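Local coordinates for protein glycerol trinitrate reductase (Agrobacterium tumefaciens, PDB 5EPD) that probably acts as an FMN-dependent oxidoreductase of the old yellow enzyme family that reduces glycerol trinitrate, here in its FMN-free form, at residues F55-L60 with D101-V106; V124-H129 with S143-E148; L166-L171 with T215-G220; A207-N212 with S259-Q264. One frame throughout, in Å; residues are numbered along the deposited sequence.

Contact 1: residues F55-L60 with D101-V106; sequences FVPGEL and DGWKKV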
loop_
_atom_site.group_PDB
_atom_site.type_symbol
_atom_site.label_atom_id
_atom_site.label_comp_id
_atom_site.label_asym_id
_atom_site.label_seq_id
_atom_site.Cartn_x
_atom_site.Cartn_y
_atom_site.Cartn_z
ATOM N N PHE A 55 -15.378 -6.775 -7.729
ATOM C CA PHE A 55 -14.097 -6.217 -7.275
ATOM C C PHE A 55 -12.902 -6.884 -7.995
ATOM O O PHE A 55 -11.751 -6.928 -7.493
ATOM C CB PHE A 55 -13.985 -6.313 -5.745
ATOM C CG PHE A 55 -15.264 -5.987 -5.043
ATOM C CD1 PHE A 55 -15.794 -4.709 -5.114
ATOM C CD2 PHE A 55 -15.955 -6.958 -4.343
ATOM C CE1 PHE A 55 -17.001 -4.398 -4.489
ATOM C CE2 PHE A 55 -17.155 -6.659 -3.701
ATOM C CZ PHE A 55 -17.686 -5.378 -3.779
ATOM N N VAL A 56 -13.212 -7.355 -9.201
ATOM C CA VAL A 56 -12.250 -7.959 -10.097
ATOM C C VAL A 56 -11.575 -6.828 -10.860
ATOM O O VAL A 56 -12.244 -5.865 -11.228
ATOM C CB VAL A 56 -12.978 -8.917 -11.076
ATOM C CG1 VAL A 56 -12.011 -9.522 -12.072
ATOM C CG2 VAL A 56 -13.717 -10.020 -10.301
ATOM N N PRO A 57 -10.250 -6.940 -11.107
ATOM C CA PRO A 57 -9.550 -5.878 -11.836
ATOM C C PRO A 57 -10.234 -5.577 -13.153
ATOM O O PRO A 57 -10.584 -6.501 -13.883
ATOM C CB PRO A 57 -8.154 -6.467 -12.069
ATOM C CG PRO A 57 -7.962 -7.418 -10.941
ATOM C CD PRO A 57 -9.325 -8.025 -10.714
ATOM N N GLY A 58 -10.447 -4.292 -13.429
ATOM C CA GLY A 58 -11.104 -3.847 -14.662
ATOM C C GLY A 58 -10.276 -4.168 -15.889
ATOM O O GLY A 58 -9.076 -4.449 -15.809
ATOM N N GLU A 59 -10.920 -4.117 -17.044
ATOM C CA GLU A 59 -10.355 -4.748 -18.238
ATOM C C GLU A 59 -9.142 -4.032 -18.779
ATOM O O GLU A 59 -8.378 -4.635 -19.500
ATOM C CB GLU A 59 -11.423 -4.925 -19.334
ATOM C CG GLU A 59 -11.812 -3.666 -20.093
ATOM C CD GLU A 59 -12.882 -3.962 -21.109
ATOM O OE1 GLU A 59 -14.006 -4.250 -20.684
ATOM O OE2 GLU A 59 -12.600 -3.933 -22.322
ATOM N N LEU A 60 -8.963 -2.763 -18.424
ATOM C CA LEU A 60 -7.799 -1.975 -18.843
ATOM C C LEU A 60 -6.623 -1.963 -17.865
ATOM O O LEU A 60 -5.568 -1.365 -18.167
ATOM C CB LEU A 60 -8.212 -0.529 -19.045
ATOM C CG LEU A 60 -9.401 -0.309 -19.968
ATOM C CD1 LEU A 60 -9.731 1.180 -19.945
ATOM C CD2 LEU A 60 -9.111 -0.823 -21.383
ATOM N N ASP A 101 -8.009 -14.570 -10.631
ATOM C CA ASP A 101 -7.866 -14.799 -12.070
ATOM C C ASP A 101 -7.744 -13.494 -12.851
ATOM O O ASP A 101 -6.943 -13.422 -13.791
ATOM C CB ASP A 101 -8.983 -15.699 -12.607
ATOM C CG ASP A 101 -8.944 -17.090 -11.987
ATOM O OD1 ASP A 101 -7.968 -17.432 -11.269
ATOM O OD2 ASP A 101 -9.910 -17.839 -12.200
ATOM N N GLY A 102 -8.492 -12.466 -12.449
ATOM C CA GLY A 102 -8.253 -11.110 -12.957
ATOM C C GLY A 102 -6.811 -10.605 -12.733
ATOM O O GLY A 102 -6.199 -9.982 -13.627
ATOM N N TRP A 103 -6.269 -10.873 -11.544
ATOM C CA TRP A 103 -4.915 -10.436 -11.201
ATOM C C TRP A 103 -3.830 -11.170 -11.974
ATOM O O TRP A 103 -2.718 -10.631 -12.139
ATOM C CB TRP A 103 -4.632 -10.617 -9.702
ATOM C CG TRP A 103 -5.241 -9.576 -8.843
ATOM C CD1 TRP A 103 -6.230 -9.747 -7.917
ATOM C CD2 TRP A 103 -4.896 -8.186 -8.816
ATOM N NE1 TRP A 103 -6.522 -8.546 -7.312
ATOM C CE2 TRP A 103 -5.723 -7.571 -7.847
ATOM C CE3 TRP A 103 -3.964 -7.402 -9.512
ATOM C CZ2 TRP A 103 -5.653 -6.205 -7.560
ATOM C CZ3 TRP A 103 -3.899 -6.041 -9.226
ATOM C CH2 TRP A 103 -4.744 -5.460 -8.254
ATOM N N LYS A 104 -4.122 -12.402 -12.402
ATOM C CA LYS A 104 -3.125 -13.204 -13.135
ATOM C C LYS A 104 -2.761 -12.542 -14.444
ATOM O O LYS A 104 -1.597 -12.511 -14.828
ATOM C CB LYS A 104 -3.619 -14.619 -13.404
ATOM C CG LYS A 104 -3.462 -15.570 -12.239
ATOM C CD LYS A 104 -4.201 -16.856 -12.551
ATOM C CE LYS A 104 -3.904 -17.946 -11.546
ATOM N NZ LYS A 104 -4.955 -18.996 -11.621
ATOM N N LYS A 105 -3.766 -12.005 -15.117
ATOM C CA LYS A 105 -3.536 -11.288 -16.344
ATOM C C LYS A 105 -2.632 -10.064 -16.123
ATOM O O LYS A 105 -1.805 -9.729 -16.977
ATOM C CB LYS A 105 -4.863 -10.847 -16.921
ATOM C CG LYS A 105 -5.823 -11.979 -17.244
ATOM C CD LYS A 105 -6.811 -11.485 -18.295
ATOM C CE LYS A 105 -7.792 -12.551 -18.740
ATOM N NZ LYS A 105 -8.940 -12.586 -17.800
ATOM N N VAL A 106 -2.794 -9.398 -14.980
ATOM C CA VAL A 106 -2.020 -8.190 -14.651
ATOM C C VAL A 106 -0.581 -8.554 -14.301
ATOM O O VAL A 106 0.340 -7.939 -14.814
ATOM C CB VAL A 106 -2.665 -7.408 -13.485
ATOM C CG1 VAL A 106 -1.843 -6.173 -13.121
ATOM C CG2 VAL A 106 -4.096 -7.021 -13.848
#
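P57 points its CG onto the face of the W103 indole, with the side-chainless G102 beside it. P57 CG sits over the centre of the five-membered ring of W103, 3.8 Å from its centroid and 11° off the ring normal. This is a CH-pi contact. CG is equally far from W103 CD2 and CE2, the two atoms shared by the indole rings. The side chains of P57 and W103 cross at about a right angle. The indole reaches the proline because W103 CG is anti to its own carbonyl carbon (chi1 -78°), which swings the ring toward the 55-60 segment. W103 NE1 points elsewhere and donates to G93 O, and F190 meets the indole edge-to-face. Together these partners probably limit rotation of the ring.

The fold is a TIM barrel. Helix 97-112 follows the second barrel strand, 73-80, on the outside of the barrel. The 55-60 segment includes the short strand 56-57 of a two-stranded antiparallel sheet, and F55 and V56 form a G1 beta bulge opposite G52. The backbones come close at G102, where the CA atoms of P57 and G102 are 5.5 Å apart. G102 has no side chain, and P57 CD and V56 CG1 come directly onto its CA, at 4.0 and 4.2 Å. V106 CG2 approaches P57 CB more loosely, at 4.5 Å, and the V106 side chain also packs on A62 and Y65 of helix 61-66.

Contact 2: residues V124-H129 with S143-E148; sequences VGRISH and SAIRAE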
loop_
_atom_site.group_PDB
_atom_site.type_symbol
_atom_site.label_atom_id
_atom_site.label_comp_id
_atom_site.label_asym_id
_atom_site.label_seq_id
_atom_site.Cartn_x
_atom_site.Cartn_y
_atom_site.Cartn_z
ATOM N N VAL A 124 -9.342 -1.532 5.486
ATOM C CA VAL A 124 -9.560 -0.114 5.835
ATOM C C VAL A 124 -10.016 0.205 7.264
ATOM O O VAL A 124 -9.973 1.364 7.704
ATOM C CB VAL A 124 -10.560 0.564 4.870
ATOM C CG1 VAL A 124 -10.029 0.468 3.437
ATOM C CG2 VAL A 124 -11.973 0.001 5.031
ATOM N N GLY A 125 -10.482 -0.799 7.985
ATOM C CA GLY A 125 -11.036 -0.563 9.316
ATOM C C GLY A 125 -12.156 0.467 9.251
ATOM O O GLY A 125 -13.080 0.339 8.435
ATOM N N ARG A 126 -12.074 1.493 10.097
ATOM C CA ARG A 126 -13.182 2.462 10.218
ATOM C C ARG A 126 -13.338 3.428 9.037
ATOM O O ARG A 126 -14.351 4.170 8.971
ATOM C CB ARG A 126 -13.038 3.276 11.496
ATOM C CG ARG A 126 -11.893 4.264 11.467
ATOM C CD ARG A 126 -11.578 4.769 12.853
ATOM N NE ARG A 126 -10.510 5.753 12.788
ATOM C CZ ARG A 126 -10.269 6.697 13.699
ATOM N NH1 ARG A 126 -11.009 6.833 14.803
ATOM N NH2 ARG A 126 -9.245 7.508 13.504
ATOM N N ILE A 127 -12.355 3.423 8.119
ATOM C CA ILE A 127 -12.417 4.269 6.916
ATOM C C ILE A 127 -13.194 3.519 5.830
ATOM O O ILE A 127 -12.622 3.031 4.835
ATOM C CB ILE A 127 -11.013 4.706 6.455
ATOM C CG1 ILE A 127 -10.309 5.439 7.601
ATOM C CG2 ILE A 127 -11.098 5.665 5.270
ATOM C CD1 ILE A 127 -8.902 5.881 7.256
ATOM N N SER A 128 -14.510 3.432 6.063
ATOM C CA SER A 128 -15.456 2.814 5.131
ATOM C C SER A 128 -16.850 3.413 5.319
ATOM O O SER A 128 -17.040 4.376 6.076
ATOM C CB SER A 128 -15.500 1.292 5.339
ATOM O OG SER A 128 -16.244 0.653 4.310
ATOM N N HIS A 129 -17.822 2.849 4.622
ATOM C CA HIS A 129 -19.197 3.334 4.699
ATOM C C HIS A 129 -20.101 2.115 4.699
ATOM O O HIS A 129 -19.784 1.104 4.074
ATOM C CB HIS A 129 -19.491 4.244 3.508
ATOM C CG HIS A 129 -20.762 5.028 3.630
ATOM N ND1 HIS A 129 -21.986 4.531 3.240
ATOM C CD2 HIS A 129 -20.994 6.293 4.056
ATOM C CE1 HIS A 129 -22.922 5.443 3.441
ATOM N NE2 HIS A 129 -22.345 6.526 3.929
ATOM N N SER A 143 -11.683 0.613 18.398
ATOM C CA SER A 143 -12.594 1.298 19.299
ATOM C C SER A 143 -13.630 2.000 18.441
ATOM O O SER A 143 -13.362 2.335 17.282
ATOM C CB SER A 143 -11.828 2.315 20.135
ATOM O OG SER A 143 -10.734 1.691 20.790
ATOM N N ALA A 144 -14.824 2.196 19.001
ATOM C CA ALA A 144 -15.936 2.862 18.301
ATOM C C ALA A 144 -15.744 4.389 18.306
ATOM O O ALA A 144 -16.385 5.106 19.068
ATOM C CB ALA A 144 -17.269 2.471 18.946
ATOM N N ILE A 145 -14.808 4.868 17.485
ATOM C CA ILE A 145 -14.549 6.301 17.321
ATOM C C ILE A 145 -14.507 6.520 15.812
ATOM O O ILE A 145 -13.659 5.949 15.125
ATOM C CB ILE A 145 -13.190 6.744 17.912
ATOM C CG1 ILE A 145 -12.994 6.230 19.344
ATOM C CG2 ILE A 145 -13.062 8.264 17.863
ATOM C CD1 ILE A 145 -11.542 6.160 19.796
ATOM N N ARG A 146 -15.440 7.317 15.299
ATOM C CA ARG A 146 -15.495 7.652 13.884
ATOM C C ARG A 146 -14.240 8.417 13.481
ATOM O O ARG A 146 -13.694 9.200 14.267
ATOM C CB ARG A 146 -16.705 8.536 13.602
ATOM C CG ARG A 146 -17.188 8.444 12.169
ATOM C CD ARG A 146 -18.444 9.269 11.952
ATOM N NE ARG A 146 -18.152 10.580 11.375
ATOM C CZ ARG A 146 -18.083 11.733 12.037
ATOM N NH1 ARG A 146 -18.276 11.792 13.350
ATOM N NH2 ARG A 146 -17.803 12.848 11.358
ATOM N N ALA A 147 -13.779 8.188 12.257
ATOM C CA ALA A 147 -12.761 9.036 11.673
ATOM C C ALA A 147 -13.437 10.294 11.088
ATOM O O ALA A 147 -14.569 10.237 10.612
ATOM C CB ALA A 147 -11.995 8.286 10.604
ATOM N N GLU A 148 -12.728 11.420 11.169
ATOM C CA GLU A 148 -13.122 12.696 10.567
ATOM C C GLU A 148 -12.618 12.822 9.100
ATOM O O GLU A 148 -11.910 13.781 8.761
ATOM C CB GLU A 148 -12.528 13.845 11.409
ATOM C CG GLU A 148 -12.994 13.864 12.840
ATOM C CD GLU A 148 -14.495 13.949 12.902
ATOM O OE1 GLU A 148 -15.036 15.021 12.544
ATOM O OE2 GLU A 148 -15.135 12.936 13.262
HETATM O O HOH W 1 -14.983 6.035 10.759
#
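R126 reaches across to the backbone of I145 and lays its guanidinium against A147. Both segments belong to the long excursion that follows the third strand of the TIM barrel, 117-122. R126 NH1 donates to I145 O at 2.8 Å, with an N-H...O angle of 149°. The donor stands above the carbonyl plane, 55° out of it. A147 CB covers one face of the guanidinium, offset toward the rim and 3.7 Å from R126 NE. I145 CB lies at the edge of the group, in its plane. CG of R126 sits between the backbone N and the carbonyl carbon (chi1 71°), and the chain then runs extended to NE. This carries the charged end over to the 143-148 segment. I127 CG1 adds a loose apolar touch to A147 CB.

Further out, a type II' turn from V124 to I127 sets the start of the arginine. Q205 secures that turn: its OE1 accepts from R126 N and its NE2 donates to V124 O. On the other segment, S143 OG is hydrogen-bonded to M213 N. A water joins the two backbones, donating a hydrogen bond to R126 O at 2.7 Å and accepting one from A147 N at 2.9 Å.

Contact 3: residues L166-L171 with T215-G220; sequences LELEEL and TDTYGG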
loop_
_atom_site.group_PDB
_atom_site.type_symbol
_atom_site.label_atom_id
_atom_site.label_comp_id
_atom_site.label_asym_id
_atom_site.label_seq_id
_atom_site.Cartn_x
_atom_site.Cartn_y
_atom_site.Cartn_z
ATOM N N LEU A 166 -14.151 -3.997 17.432
ATOM C CA LEU A 166 -14.048 -5.454 17.240
ATOM C C LEU A 166 -13.980 -6.239 18.531
ATOM O O LEU A 166 -13.249 -5.879 19.447
ATOM C CB LEU A 166 -12.818 -5.812 16.437
ATOM C CG LEU A 166 -12.978 -5.507 14.955
ATOM C CD1 LEU A 166 -11.590 -5.314 14.334
ATOM C CD2 LEU A 166 -13.798 -6.594 14.243
ATOM N N GLU A 167 -14.733 -7.334 18.585
ATOM C CA GLU A 167 -14.628 -8.284 19.688
ATOM C C GLU A 167 -13.240 -8.918 19.595
ATOM O O GLU A 167 -12.785 -9.290 18.492
ATOM C CB GLU A 167 -15.719 -9.375 19.608
ATOM C CG GLU A 167 -17.166 -8.892 19.592
ATOM C CD GLU A 167 -17.500 -8.002 20.779
ATOM O OE1 GLU A 167 -16.877 -8.137 21.853
ATOM O OE2 GLU A 167 -18.395 -7.147 20.649
ATOM N N LEU A 168 -12.579 -9.038 20.748
ATOM C CA LEU A 168 -11.297 -9.743 20.857
ATOM C C LEU A 168 -11.315 -11.054 20.058
ATOM O O LEU A 168 -10.332 -11.408 19.385
ATOM C CB LEU A 168 -10.984 -10.048 22.323
ATOM C CG LEU A 168 -9.613 -10.674 22.593
ATOM C CD1 LEU A 168 -8.551 -9.583 22.612
ATOM C CD2 LEU A 168 -9.604 -11.439 23.908
ATOM N N GLU A 169 -12.444 -11.756 20.125
ATOM C CA GLU A 169 -12.590 -13.053 19.463
ATOM C C GLU A 169 -12.422 -12.973 17.939
ATOM O O GLU A 169 -11.946 -13.937 17.338
ATOM C CB GLU A 169 -13.955 -13.677 19.787
ATOM C CG GLU A 169 -14.130 -14.157 21.228
ATOM C CD GLU A 169 -14.025 -13.046 22.266
ATOM O OE1 GLU A 169 -14.741 -12.021 22.143
ATOM O OE2 GLU A 169 -13.213 -13.206 23.214
ATOM N N GLU A 170 -12.801 -11.843 17.321
ATOM C CA GLU A 170 -12.783 -11.720 15.832
ATOM C C GLU A 170 -11.362 -11.559 15.219
ATOM O O GLU A 170 -11.127 -11.846 14.033
ATOM C CB GLU A 170 -13.655 -10.545 15.399
ATOM C CG GLU A 170 -15.113 -10.647 15.826
ATOM C CD GLU A 170 -15.890 -9.362 15.553
ATOM O OE1 GLU A 170 -15.992 -8.530 16.474
ATOM O OE2 GLU A 170 -16.404 -9.160 14.419
ATOM N N LEU A 171 -10.417 -11.132 16.054
ATOM C CA LEU A 171 -9.126 -10.679 15.596
ATOM C C LEU A 171 -8.366 -11.780 14.881
ATOM O O LEU A 171 -7.871 -11.556 13.788
ATOM C CB LEU A 171 -8.308 -10.107 16.752
ATOM C CG LEU A 171 -8.898 -8.872 17.446
ATOM C CD1 LEU A 171 -7.866 -8.277 18.390
ATOM C CD2 LEU A 171 -9.360 -7.812 16.451
ATOM N N THR A 215 -8.723 -1.676 26.229
ATOM C CA THR A 215 -8.076 -2.012 27.511
ATOM C C THR A 215 -7.729 -3.493 27.628
ATOM O O THR A 215 -7.282 -3.936 28.693
ATOM C CB THR A 215 -9.028 -1.713 28.673
ATOM O OG1 THR A 215 -10.202 -2.534 28.527
ATOM C CG2 THR A 215 -9.415 -0.219 28.679
ATOM N N ASP A 216 -7.980 -4.253 26.556
ATOM C CA ASP A 216 -7.631 -5.675 26.486
ATOM C C ASP A 216 -6.213 -5.774 25.941
ATOM O O ASP A 216 -5.499 -4.771 25.954
ATOM C CB ASP A 216 -8.655 -6.448 25.651
ATOM C CG ASP A 216 -8.631 -6.093 24.149
ATOM O OD1 ASP A 216 -7.676 -5.464 23.632
ATOM O OD2 ASP A 216 -9.601 -6.483 23.476
ATOM N N THR A 217 -5.803 -6.955 25.467
ATOM C CA THR A 217 -4.406 -7.191 25.070
ATOM C C THR A 217 -3.980 -6.501 23.765
ATOM O O THR A 217 -2.782 -6.481 23.434
ATOM C CB THR A 217 -4.072 -8.704 24.932
ATOM O OG1 THR A 217 -5.122 -9.377 24.232
ATOM C CG2 THR A 217 -3.884 -9.353 26.307
ATOM N N TYR A 218 -4.949 -5.950 23.036
ATOM C CA TYR A 218 -4.691 -5.258 21.770
ATOM C C TYR A 218 -4.710 -3.732 21.924
ATOM O O TYR A 218 -4.754 -3.005 20.932
ATOM C CB TYR A 218 -5.696 -5.741 20.707
ATOM C CG TYR A 218 -5.376 -7.134 20.227
ATOM C CD1 TYR A 218 -5.818 -8.260 20.914
ATOM C CD2 TYR A 218 -4.581 -7.322 19.123
ATOM C CE1 TYR A 218 -5.495 -9.540 20.480
ATOM C CE2 TYR A 218 -4.255 -8.589 18.683
ATOM C CZ TYR A 218 -4.719 -9.691 19.356
ATOM O OH TYR A 218 -4.348 -10.925 18.880
ATOM N N GLY A 219 -4.653 -3.258 23.170
ATOM C CA GLY A 219 -4.547 -1.824 23.460
ATOM C C GLY A 219 -3.990 -1.550 24.848
ATOM O O GLY A 219 -3.791 -2.460 25.651
ATOM N N GLY A 220 -3.709 -0.287 25.129
ATOM C CA GLY A 220 -3.284 0.106 26.457
ATOM C C GLY A 220 -1.795 0.266 26.623
ATOM O O GLY A 220 -1.345 0.676 27.686
#
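The Y218 ring has L171 CD1 over the centre of one face and L168 CD1 at its edge, near the ring plane. The L171 methyl makes a CH-pi contact close to the ring normal. L171 and Y218 come from opposite directions, whereas L168 crosses the tyrosine at about a right angle, with CD1 3.5 Å from Y218 CD1. L168 CG is anti to the backbone N (chi1 -175°), which brings the end of the leucine nearer to the 215-220 segment. The same methyl also meets D216 OD2 at 3.4 Å and T217 OG1 at 3.8 Å. One methyl thus touches the ring edge and two polar oxygens.

The polar ends have other partners. D216 OD2 forms a salt bridge with R214, and Y218 OH is hydrogen-bonded to E231. F206 of helix 202-207 packs against both L171 and Y218. D216 OD1 accepts from Y218 N at 2.8 Å, with the donor 40° out of the carboxylate plane. This bond ties the aspartate to the backbone that carries the tyrosine. It forms an Asx turn within the type I turn D216-G219, and that turn packs against the start of helix 171-187 at the surface of the TIM barrel.

Contact 4: residues A207-N212 with S259-Q264; sequences AKDGAN and SCSDPQ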
loop_
_atom_site.group_PDB
_atom_site.type_symbol
_atom_site.label_atom_id
_atom_site.label_comp_id
_atom_site.label_asym_id
_atom_site.label_seq_id
_atom_site.Cartn_x
_atom_site.Cartn_y
_atom_site.Cartn_z
ATOM N N ALA A 207 -2.415 0.578 16.129
ATOM C CA ALA A 207 -1.109 1.065 16.511
ATOM C C ALA A 207 -1.085 2.441 17.218
ATOM O O ALA A 207 -0.282 2.667 18.133
ATOM C CB ALA A 207 -0.211 1.104 15.278
ATOM N N LYS A 208 -1.950 3.358 16.777
ATOM C CA LYS A 208 -1.981 4.735 17.303
ATOM C C LYS A 208 -3.085 4.975 18.359
ATOM O O LYS A 208 -4.251 4.653 18.149
ATOM C CB LYS A 208 -2.087 5.731 16.126
ATOM C CG LYS A 208 -0.817 5.741 15.283
ATOM C CD LYS A 208 -0.860 6.722 14.120
ATOM C CE LYS A 208 0.497 6.778 13.428
ATOM N NZ LYS A 208 0.483 7.599 12.183
ATOM N N ASP A 209 -2.702 5.575 19.488
ATOM C CA ASP A 209 -3.617 5.791 20.624
ATOM C C ASP A 209 -4.726 6.803 20.385
ATOM O O ASP A 209 -5.718 6.846 21.136
ATOM C CB ASP A 209 -2.855 6.154 21.904
ATOM C CG ASP A 209 -1.951 7.391 21.773
ATOM O OD1 ASP A 209 -1.898 8.095 20.738
ATOM O OD2 ASP A 209 -1.243 7.654 22.763
ATOM N N GLY A 210 -4.586 7.606 19.333
ATOM C CA GLY A 210 -5.659 8.501 18.913
ATOM C C GLY A 210 -6.914 7.756 18.520
ATOM O O GLY A 210 -7.999 8.308 18.598
ATOM N N ALA A 211 -6.759 6.503 18.093
ATOM C CA ALA A 211 -7.880 5.678 17.687
ATOM C C ALA A 211 -8.018 4.373 18.443
ATOM O O ALA A 211 -9.061 3.719 18.314
ATOM C CB ALA A 211 -7.780 5.381 16.195
ATOM N N ASN A 212 -6.994 3.944 19.179
ATOM C CA ASN A 212 -7.114 2.705 19.945
ATOM C C ASN A 212 -7.303 3.006 21.425
ATOM O O ASN A 212 -6.335 3.294 22.143
ATOM C CB ASN A 212 -5.910 1.786 19.728
ATOM C CG ASN A 212 -6.085 0.424 20.393
ATOM O OD1 ASN A 212 -6.881 0.249 21.329
ATOM N ND2 ASN A 212 -5.331 -0.546 19.917
ATOM N N SER A 259 -4.290 10.882 15.755
ATOM C CA SER A 259 -3.378 11.394 16.783
ATOM C C SER A 259 -2.594 10.208 17.357
ATOM O O SER A 259 -3.089 9.065 17.408
ATOM C CB SER A 259 -4.103 12.226 17.879
ATOM O OG SER A 259 -4.860 11.448 18.804
ATOM N N CYS A 260 -1.345 10.502 17.703
ATOM C CA CYS A 260 -0.388 9.536 18.234
ATOM C C CYS A 260 0.553 10.299 19.189
ATOM O O CYS A 260 1.438 11.028 18.738
ATOM C CB CYS A 260 0.396 8.847 17.099
ATOM S SG CYS A 260 1.676 7.700 17.683
ATOM N N SER A 261 0.314 10.138 20.495
ATOM C CA SER A 261 1.102 10.780 21.576
ATOM C C SER A 261 2.613 10.648 21.509
ATOM O O SER A 261 3.305 11.568 21.909
ATOM C CB SER A 261 0.700 10.219 22.947
ATOM O OG SER A 261 -0.670 10.421 23.187
ATOM N N ASP A 262 3.127 9.498 21.074
ATOM C CA ASP A 262 4.585 9.296 20.994
ATOM C C ASP A 262 4.932 8.289 19.885
ATOM O O ASP A 262 5.103 7.088 20.130
ATOM C CB ASP A 262 5.146 8.865 22.359
ATOM C CG ASP A 262 6.656 8.681 22.339
ATOM O OD1 ASP A 262 7.261 8.762 21.240
ATOM O OD2 ASP A 262 7.241 8.440 23.425
ATOM N N PRO A 263 5.015 8.777 18.648
ATOM C CA PRO A 263 5.200 7.830 17.548
ATOM C C PRO A 263 6.602 7.231 17.509
ATOM O O PRO A 263 6.788 6.100 17.026
ATOM C CB PRO A 263 4.909 8.675 16.299
ATOM C CG PRO A 263 5.029 10.103 16.735
ATOM C CD PRO A 263 4.615 10.116 18.174
ATOM N N GLN A 264 7.572 7.969 18.024
ATOM C CA GLN A 264 8.935 7.468 18.054
ATOM C C GLN A 264 9.048 6.144 18.863
ATOM O O GLN A 264 9.556 5.133 18.355
ATOM C CB GLN A 264 9.888 8.532 18.626
ATOM C CG GLN A 264 11.351 8.210 18.360
ATOM C CD GLN A 264 11.724 8.349 16.883
ATOM O OE1 GLN A 264 11.705 9.450 16.340
ATOM N NE2 GLN A 264 12.081 7.229 16.235
HETATM O O HOH W 2 -3.682 10.345 20.581
HETATM O O HOH W 3 -7.803 11.743 19.016
#
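Two loops of the TIM barrel meet here: the one leaving helix 202-207 and the one leading into helix 263-276. D209 spans the gap with both carboxylate oxygens. D209 OD1 uses its syn lone pair to accept from S261 N at 3.0 Å, in a fairly straight bond of 162°. D209 OD2 takes the hydroxyl of S261 OG at 2.9 Å, also on the syn side but 28° out of the carboxylate plane. CG of D209 stands between the backbone N and the carbonyl carbon (chi1 57°), which turns the carboxylate toward S261.

G210 N gives a weak bond to S259 O at 2.8 Å. G210 has no side chain, which leaves S259 O and OG close to its backbone, with OG 3.1 Å from G210 CA. A water donates to D209 OD1 and lies close to S259 OG. Beside this polar group, K208 CG packs on C260 CB at 3.8 Å. Beyond CD the lysine leads away, and its NZ forms a salt bridge with E204. D262, which follows S261, is the N-cap of helix 263-276. With both oxygens held by one serine, the carboxylate is probably hindered from rotating, and the N-H and O-H of S261 probably help to stabilise its negative charge.

From the N terminus, contact 1 closes a loop of 40 residues through barrel strand 73-80 and brings strand 56-57 onto helix 97-112. Contact 2 follows in series and closes a short loop of 13 residues after strand 117-122. Contacts 3 and 4 come later and cross, because their segments alternate along the chain. Contact 3 joins the start of helix 171-187 to the loop before helix 222-225. Contact 4 ties the earlier part of that loop to the residues just before helix 263-276. Contact 2 touches contact 4, where R126 and S143 pack on A211. Contact 3 meets contact 4 through a probable hydrogen bond from N212 ND2 to Y218 O. Contact 1 stands apart, its centre about 28 Å from that of contact 2.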